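Long-range contact in lectin CEL-I, N-acetyl-D-galactosamine-specific C-type (Cucumaria echinata, PDB 1WMZ), which binds N-acetylgalactosamine in a calcium-dependent manner, as a sugar-specific C-type lectin of a sea cucumber: residues A[101-106]-A[122-127]. Numbering follows the deposited sequence.
Sequences QPDNWN and WNDNSA. With CA (calcium ion), chain G; CA (calcium ion), chain F; NGA (2-acetamido-2-deoxy-beta-D-galactopyranose), chain E.
Asp124, on strand 122-126, reaches into the 101-106 loop, where its CB lies 4.1 Å from the CB of Pro102, a proline preceded by a cis peptide bond. A chi1 of 57° sets CG between the backbone N and the carbonyl carbon, turning the carboxylate to the loop. OD1 binds one calcium ion at 2.4 Å and accepts a hydrogen bond from Asp103 N on its syn side, 24° out of the carboxylate plane. OD2 takes the N-H of Asn104 on its syn lone pair (Asn104 N to Asp124 OD2 2.9 Å) and accepts a hydrogen bond from a water bound to a second calcium that Asn104 OD1 also binds. The first ion also draws in Asp124 O, Asp103 OD2 and Glu109, and brings Gln101 OE1 within 2.9 Å of Asn123 OD1, their amide planes 89° apart. Each amide nitrogen then donates to the sugar: Gln101 NE2 to O4 at 3.1 Å, Asn123 ND2 to O3 at 3.0 Å; ND2 also donates to Gln113 OE1. The sugar sits over the rim of one face of Trp105, its C6 3.7 Å from Trp105 CD1. Calcium coordinates both O3 and O4, while the NE2 donor to O4 is consistent with the QPD motif of galactose-type C-type lectins.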
loop_
_atom_site.group_PDB
_atom_site.type_symbol
_atom_site.label_atom_id
_atom_site.label_comp_id
_atom_site.label_asym_id
_atom_site.label_seq_id
_atom_site.Cartn_x
_atom_site.Cartn_y
_atom_site.Cartn_z
ATOM N N GLN A 101 -1.183 31.268 18.282
ATOM C CA GLN A 101 -2.104 30.232 17.805
ATOM C C GLN A 101 -2.027 28.986 18.697
ATOM O O GLN A 101 -0.968 28.705 19.283
ATOM C CB GLN A 101 -1.716 29.837 16.361
ATOM C CG GLN A 101 -1.669 30.998 15.374
ATOM C CD GLN A 101 -2.988 31.730 15.227
ATOM O OE1 GLN A 101 -4.033 31.214 15.546
ATOM N NE2 GLN A 101 -2.926 32.980 14.760
ATOM N N PRO A 102 -3.104 28.230 18.813
ATOM C CA PRO A 102 -4.405 28.482 18.188
ATOM C C PRO A 102 -5.192 29.526 18.987
ATOM O O PRO A 102 -4.976 29.675 20.189
ATOM C CB PRO A 102 -5.115 27.120 18.317
ATOM C CG PRO A 102 -4.597 26.587 19.584
ATOM C CD PRO A 102 -3.164 27.028 19.668
ATOM N N ASP A 103 -6.090 30.229 18.330
ATOM C CA ASP A 103 -6.803 31.363 18.955
ATOM C C ASP A 103 -8.310 31.362 18.754
ATOM O O ASP A 103 -8.987 32.258 19.201
ATOM C CB ASP A 103 -6.190 32.705 18.486
ATOM C CG ASP A 103 -6.384 32.955 17.006
ATOM O OD1 ASP A 103 -6.080 34.094 16.516
ATOM O OD2 ASP A 103 -6.814 32.053 16.240
ATOM N N ASN A 104 -8.858 30.369 18.071
ATOM C CA ASN A 104 -10.281 30.300 17.789
ATOM C C ASN A 104 -10.882 31.647 17.357
ATOM O O ASN A 104 -11.929 32.058 17.835
ATOM C CB ASN A 104 -11.029 29.736 19.019
ATOM C CG ASN A 104 -12.388 29.194 18.684
ATOM O OD1 ASN A 104 -12.579 28.430 17.717
ATOM N ND2 ASN A 104 -13.363 29.550 19.497
ATOM N N TRP A 105 -10.203 32.317 16.437
ATOM C CA TRP A 105 -10.600 33.641 16.032
ATOM C C TRP A 105 -12.052 33.663 15.571
ATOM O O TRP A 105 -12.509 32.807 14.810
ATOM C CB TRP A 105 -9.676 34.099 14.917
ATOM C CG TRP A 105 -9.835 35.489 14.478
ATOM C CD1 TRP A 105 -9.473 36.603 15.149
ATOM C CD2 TRP A 105 -10.343 35.929 13.211
ATOM N NE1 TRP A 105 -9.707 37.714 14.379
ATOM C CE2 TRP A 105 -10.268 37.329 13.195
ATOM C CE3 TRP A 105 -10.868 35.275 12.093
ATOM C CZ2 TRP A 105 -10.691 38.090 12.109
ATOM C CZ3 TRP A 105 -11.304 36.026 11.009
ATOM C CH2 TRP A 105 -11.222 37.427 11.031
ATOM N N ASN A 106 -12.761 34.693 16.009
ATOM C CA ASN A 106 -14.189 34.844 15.790
ATOM C C ASN A 106 -15.016 33.601 16.149
ATOM O O ASN A 106 -16.096 33.386 15.591
ATOM C CB ASN A 106 -14.474 35.287 14.361
ATOM C CG ASN A 106 -14.186 36.749 14.138
ATOM O OD1 ASN A 106 -14.098 37.538 15.105
ATOM N ND2 ASN A 106 -14.063 37.143 12.857
ATOM N N TRP A 122 1.888 26.121 12.604
ATOM C CA TRP A 122 0.480 25.810 12.467
ATOM C C TRP A 122 -0.431 26.956 12.886
ATOM O O TRP A 122 -0.121 27.737 13.810
ATOM C CB TRP A 122 0.085 24.613 13.305
ATOM C CG TRP A 122 0.865 23.350 13.115
ATOM C CD1 TRP A 122 1.813 23.062 12.163
ATOM C CD2 TRP A 122 0.725 22.171 13.911
ATOM N NE1 TRP A 122 2.300 21.783 12.357
ATOM C CE2 TRP A 122 1.659 21.226 13.436
ATOM C CE3 TRP A 122 -0.048 21.851 15.042
ATOM C CZ2 TRP A 122 1.777 19.951 13.980
ATOM C CZ3 TRP A 122 0.086 20.580 15.592
ATOM C CH2 TRP A 122 0.979 19.648 15.042
ATOM N N ASN A 123 -1.585 26.970 12.258
ATOM C CA ASN A 123 -2.673 27.896 12.538
ATOM C C ASN A 123 -3.988 27.143 12.543
ATOM O O ASN A 123 -4.196 26.196 11.787
ATOM C CB ASN A 123 -2.757 28.973 11.468
ATOM C CG ASN A 123 -3.956 29.850 11.633
ATOM O OD1 ASN A 123 -4.129 30.436 12.718
ATOM N ND2 ASN A 123 -4.787 29.977 10.590
ATOM N N ASP A 124 -4.915 27.568 13.389
ATOM C CA ASP A 124 -6.286 27.123 13.246
ATOM C C ASP A 124 -7.072 28.100 12.400
ATOM O O ASP A 124 -6.956 29.302 12.615
ATOM C CB ASP A 124 -6.976 26.928 14.613
ATOM C CG ASP A 124 -6.979 28.183 15.473
ATOM O OD1 ASP A 124 -6.093 29.052 15.284
ATOM O OD2 ASP A 124 -7.801 28.319 16.394
ATOM N N ASN A 125 -7.865 27.604 11.453
ATOM C CA ASN A 125 -8.671 28.434 10.573
ATOM C C ASN A 125 -10.128 27.887 10.441
ATOM O O ASN A 125 -10.464 26.856 11.029
ATOM C CB ASN A 125 -7.949 28.543 9.211
ATOM C CG ASN A 125 -8.169 29.889 8.523
ATOM O OD1 ASN A 125 -9.270 30.444 8.560
ATOM N ND2 ASN A 125 -7.158 30.360 7.853
ATOM N N SER A 126 -11.004 28.601 9.717
ATOM C CA SER A 126 -12.446 28.326 9.699
ATOM C C SER A 126 -12.887 27.363 8.581
ATOM O O SER A 126 -12.091 26.985 7.719
ATOM C CB SER A 126 -13.205 29.636 9.505
ATOM O OG SER A 126 -12.943 30.118 8.204
ATOM N N ALA A 127 -14.158 27.002 8.600
ATOM C CA ALA A 127 -14.761 26.117 7.592
ATOM C C ALA A 127 -14.914 26.831 6.242
ATOM O O ALA A 127 -15.108 26.176 5.202
ATOM C CB ALA A 127 -16.095 25.587 8.070
HETATM CA CA CA G . -6.135 31.146 14.029
HETATM CA CA CA F . -11.612 26.015 17.708
HETATM C C1 NGA E . -3.804 35.044 11.342
HETATM C C2 NGA E . -4.528 33.685 11.115
HETATM C C3 NGA E . -5.949 33.516 11.564
HETATM C C4 NGA E . -6.328 34.374 12.730
HETATM C C5 NGA E . -5.632 35.704 12.888
HETATM C C6 NGA E . -5.876 36.397 14.244
HETATM C C7 NGA E . -3.277 32.442 9.442
HETATM C C8 NGA E . -3.263 31.995 8.004
HETATM N N2 NGA E . -4.342 33.176 9.785
HETATM O O1 NGA E . -2.372 34.989 11.332
HETATM O O3 NGA E . -6.441 32.171 11.728
HETATM O O4 NGA E . -5.785 33.652 13.841
HETATM O O5 NGA E . -4.284 35.813 12.460
HETATM O O6 NGA E . -5.460 37.751 14.019
HETATM O O7 NGA E . -2.399 32.139 10.228
HETATM O O HOH W 1 -9.445 26.948 18.042
#